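Beta-lactamase OXA-2 (Salmonella typhimurium, PDB 1K38) hydrolyses beta-lactam antibiotics such as oxacillin, opening the lactam ring to a substituted beta-amino acid as a class D serine beta-lactamase. Local coordinates at residues V37-P40 with V41-K44; R233-L236 with R237-E240. All blocks are in the same frame, centred on the assembly; numbering follows the deposited sequence. Where two conformers were deposited one is given.

Interaction 1: V37-P40 with V41-K44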
loop_
_atom_site.group_PDB
_atom_site.type_symbol
_atom_site.label_atom_id
_atom_site.label_comp_id
_atom_site.label_asym_id
_atom_site.label_seq_id
_atom_site.Cartn_x
_atom_site.Cartn_y
_atom_site.Cartn_z
ATOM N N VAL A 37 3.561 -16.534 21.481
ATOM C CA VAL A 37 5.010 -16.593 21.356
ATOM C C VAL A 37 5.583 -18.004 21.398
ATOM O O VAL A 37 5.119 -18.854 22.158
ATOM C CB VAL A 37 5.681 -15.770 22.487
ATOM C CG1 VAL A 37 5.291 -16.340 23.847
ATOM C CG2 VAL A 37 7.197 -15.781 22.322
ATOM N N PHE A 38 6.585 -18.248 20.560
ATOM C CA PHE A 38 7.266 -19.537 20.547
ATOM C C PHE A 38 8.655 -19.135 21.015
ATOM O O PHE A 38 9.272 -18.237 20.433
ATOM C CB PHE A 38 7.374 -20.167 19.161
ATOM C CG PHE A 38 8.234 -21.400 19.149
ATOM C CD1 PHE A 38 7.797 -22.577 19.757
ATOM C CD2 PHE A 38 9.523 -21.360 18.624
ATOM C CE1 PHE A 38 8.632 -23.690 19.848
ATOM C CE2 PHE A 38 10.367 -22.467 18.709
ATOM C CZ PHE A 38 9.920 -23.635 19.326
ATOM N N ASP A 39 9.128 -19.802 22.065
ATOM C CA ASP A 39 10.414 -19.533 22.703
ATOM C C ASP A 39 10.398 -18.119 23.278
ATOM O O ASP A 39 11.039 -17.205 22.754
ATOM C CB ASP A 39 11.590 -19.679 21.734
ATOM C CG ASP A 39 12.925 -19.783 22.459
ATOM O OD1 ASP A 39 13.027 -19.300 23.611
ATOM O OD2 ASP A 39 13.875 -20.345 21.882
ATOM N N PRO A 40 9.650 -17.923 24.372
ATOM C CA PRO A 40 9.538 -16.619 25.030
ATOM C C PRO A 40 10.869 -15.997 25.430
ATOM O O PRO A 40 11.054 -14.789 25.299
ATOM C CB PRO A 40 8.628 -16.907 26.230
ATOM C CG PRO A 40 8.814 -18.369 26.474
ATOM C CD PRO A 40 8.861 -18.940 25.086
ATOM N N VAL A 41 11.806 -16.807 25.909
ATOM C CA VAL A 41 13.096 -16.256 26.305
ATOM C C VAL A 41 13.834 -15.656 25.108
ATOM O O VAL A 41 14.355 -14.539 25.188
ATOM C CB VAL A 41 13.982 -17.328 26.983
ATOM C CG1 VAL A 41 15.366 -16.762 27.252
ATOM C CG2 VAL A 41 13.339 -17.775 28.292
ATOM N N ARG A 42 13.876 -16.382 23.995
ATOM C CA ARG A 42 14.558 -15.854 22.825
ATOM C C ARG A 42 13.818 -14.649 22.251
ATOM O O ARG A 42 14.433 -13.765 21.654
ATOM C CB ARG A 42 14.710 -16.926 21.740
ATOM C CG ARG A 42 15.434 -16.404 20.502
ATOM C CD ARG A 42 15.797 -17.509 19.525
ATOM N NE ARG A 42 16.321 -16.943 18.286
ATOM C CZ ARG A 42 17.352 -17.431 17.606
ATOM N NH1 ARG A 42 17.994 -18.508 18.040
ATOM N NH2 ARG A 42 17.741 -16.834 16.489
ATOM N N SER A 43 12.502 -14.605 22.439
ATOM C CA SER A 43 11.718 -13.497 21.902
ATOM C C SER A 43 12.096 -12.165 22.541
ATOM O O SER A 43 11.793 -11.104 21.997
ATOM C CB SER A 43 10.217 -13.753 22.089
ATOM O OG SER A 43 9.812 -13.524 23.426
ATOM N N LYS A 44 12.768 -12.222 23.690
ATOM C CA LYS A 44 13.183 -11.012 24.385
ATOM C C LYS A 44 14.682 -10.743 24.256
ATOM O O LYS A 44 15.192 -9.769 24.811
ATOM C CB LYS A 44 12.791 -11.101 25.864
ATOM C CG LYS A 44 11.286 -11.240 26.084
ATOM C CD LYS A 44 10.930 -11.310 27.563
ATOM C CE LYS A 44 11.252 -10.004 28.275
ATOM N NZ LYS A 44 10.491 -8.852 27.710
#

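Interaction 2: R233-L236 with R237-E240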
loop_
_atom_site.group_PDB
_atom_site.type_symbol
_atom_site.label_atom_id
_atom_site.label_comp_id
_atom_site.label_asym_id
_atom_site.label_seq_id
_atom_site.Cartn_x
_atom_site.Cartn_y
_atom_site.Cartn_z
ATOM N N ARG A 233 4.626 -17.682 7.297
ATOM C CA ARG A 233 3.428 -17.909 6.503
ATOM C C ARG A 233 2.657 -19.139 6.968
ATOM O O ARG A 233 1.429 -19.120 7.001
ATOM C CB ARG A 233 3.782 -18.029 5.018
ATOM C CG ARG A 233 4.198 -16.706 4.382
ATOM C CD ARG A 233 4.591 -16.897 2.925
ATOM N NE ARG A 233 5.007 -15.647 2.290
ATOM C CZ ARG A 233 4.173 -14.779 1.726
ATOM N NH1 ARG A 233 2.868 -15.021 1.709
ATOM N NH2 ARG A 233 4.645 -13.663 1.183
ATOM N N ALA A 234 3.373 -20.200 7.336
ATOM C CA ALA A 234 2.720 -21.420 7.808
ATOM C C ALA A 234 1.941 -21.115 9.084
ATOM O O ALA A 234 0.792 -21.531 9.243
ATOM C CB ALA A 234 3.752 -22.508 8.072
ATOM N N ILE A 235 2.573 -20.378 9.992
ATOM C CA ILE A 235 1.927 -20.014 11.247
ATOM C C ILE A 235 0.742 -19.075 11.009
ATOM O O ILE A 235 -0.341 -19.284 11.560
ATOM C CB ILE A 235 2.948 -19.371 12.218
ATOM C CG1 ILE A 235 3.965 -20.436 12.646
ATOM C CG2 ILE A 235 2.237 -18.775 13.432
ATOM C CD1 ILE A 235 5.077 -19.928 13.546
ATOM N N LEU A 236 0.932 -18.052 10.177
ATOM C CA LEU A 236 -0.154 -17.123 9.894
ATOM C C LEU A 236 -1.345 -17.858 9.277
ATOM O O LEU A 236 -2.495 -17.592 9.622
ATOM C CB LEU A 236 0.320 -16.008 8.960
ATOM C CG LEU A 236 1.301 -15.000 9.568
ATOM C CD1 LEU A 236 1.635 -13.929 8.538
ATOM C CD2 LEU A 236 0.683 -14.370 10.814
ATOM N N ARG A 237 -1.070 -18.790 8.371
ATOM C CA ARG A 237 -2.151 -19.550 7.755
ATOM C C ARG A 237 -2.882 -20.391 8.806
ATOM O O ARG A 237 -4.110 -20.514 8.761
ATOM C CB ARG A 237 -1.617 -20.465 6.644
ATOM C CG ARG A 237 -1.184 -19.743 5.366
ATOM C CD ARG A 237 -1.008 -20.725 4.207
ATOM N NE ARG A 237 0.035 -21.716 4.462
ATOM C CZ ARG A 237 1.334 -21.516 4.246
ATOM N NH1 ARG A 237 1.764 -20.357 3.759
ATOM N NH2 ARG A 237 2.209 -22.474 4.523
ATOM N N SER A 238 -2.140 -20.950 9.759
ATOM C CA SER A 238 -2.749 -21.785 10.794
ATOM C C SER A 238 -3.742 -21.023 11.669
ATOM O O SER A 238 -4.642 -21.624 12.253
ATOM C CB SER A 238 -1.673 -22.445 11.671
ATOM O OG SER A 238 -1.117 -21.544 12.611
ATOM N N ILE A 239 -3.579 -19.706 11.774
ATOM C CA ILE A 239 -4.514 -18.910 12.563
ATOM C C ILE A 239 -5.369 -18.039 11.646
ATOM O O ILE A 239 -5.918 -17.019 12.061
ATOM C CB ILE A 239 -3.796 -18.022 13.611
ATOM C CG1 ILE A 239 -2.885 -17.001 12.926
ATOM C CG2 ILE A 239 -2.992 -18.899 14.557
ATOM C CD1 ILE A 239 -2.257 -16.016 13.898
ATOM N N GLU A 240 -5.471 -18.463 10.390
ATOM C CA GLU A 240 -6.265 -17.768 9.384
ATOM C C GLU A 240 -5.923 -16.287 9.232
ATOM O O GLU A 240 -6.810 -15.447 9.071
ATOM C CB GLU A 240 -7.758 -17.943 9.696
ATOM C CG GLU A 240 -8.225 -19.393 9.605
ATOM C CD GLU A 240 -9.706 -19.562 9.903
ATOM O OE1 GLU A 240 -10.516 -18.795 9.344
ATOM O OE2 GLU A 240 -10.060 -20.467 10.685
HETATM O O HOH W 1 1.165 -17.563 2.252
#

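Interaction 1: V37-P40 with V41-K44
With CG of D39 swung opposite its own backbone N (chi1 -164°), the carboxylate hangs beside the first turn of the short helix, where OD1 takes the N-H of R42 at 3.1 Å. S43 uses another rotamer: chi1 of 77° tucks OG between its own N and carbonyl carbon and brings it back to P40 O, 2.6 Å away. The D39 bond is straight at the hydrogen, 164°, yet the N-H reaches OD1 from well above the carboxylate plane. CB of R42 also lies against this carboxylate, 3.4 Å from D39 CG. This is an N-cap: D39, the residue after strand 36-38, stands right before the weakly bonded helix 40-43, and its side chain occupies an N-H at the start of that helix. The D39 backbone carbonyl carries the first turn as well, accepting from S43 N at 3.0 Å. P40 O receives the S43 hydroxyl and, weakly, K44 N at 3.5 Å. The S43 hydroxyl is itself met by Q148 of helix 147-158, which ties the turn to that helix. On the strand side, in one of the two V37 conformers, CG2 comes 3.6 Å from S43 OG. The R42 chain runs out extended past D39, and its NE and NH2 go to N215 and D217 on strand 208-217, while D39 OD2 stays 5.5 Å from R42 NE.

Interaction 2: R233-L236 with R237-E240
R237 folds back over the preceding turn of its helix and lays one face of its guanidinium on R233 O and A234 CA, each displaced toward the rim of the group. The bend at chi3 (-62°) makes this possible, because an otherwise extended chain is turned along the helix surface; NH1 ends 3.3 Å from R233 CB and NH2 3.5 Å from A234 CA. R233 instead runs out straight from CG to NE. A water sits at the edge of each guanidinium, in the plane of each, and accepts from both, 3.1 Å from R233 NH1 and 3.2 Å from R237 NH1. Their NH1 atoms stay 5.8 Å apart, and salt bridges from R233 to E229 and E179 probably offset the like charges. At the next residue, S238 directs OG onto a lone pair of I235 O at 2.6 Å, in the carbonyl plane, and the same oxygen takes the N-H of I239 at 3.3 Å. I239 N also meets L236 O from above its carbonyl plane. The helix then ends in a Schellman motif, with A241 N on L236 O and E240 N on R237 O, and E240 at positive phi as C-prime. Helix 226-238 lies against the sheet and helix 11-16: A234, I235 and S238 touch F13, I235 also reaches I23 of strand 21-27, I239 packs on V25, and L236 rests on V210 and F212 of strand 208-217.

Interaction 1 comes early and interaction 2 near the end of the chain; their centres are about 18 Å apart and their nearest atoms about 6 Å, without touching. Both border the same mixed sheet. Residues 37-44 leave its strand 36-38 and enter a short helix, whereas 233-240 finish helix 226-238, which packs on the sheet. Strands 21-27 and 208-217 are common ground, since each contact sends side chains to both; I23 is met by F38 from one and I235 from the other. Helix 11-16 is also shared, through F14 and F13. An early and a late part of the chain thus border the same sheet and helix 11-16, without meeting directly.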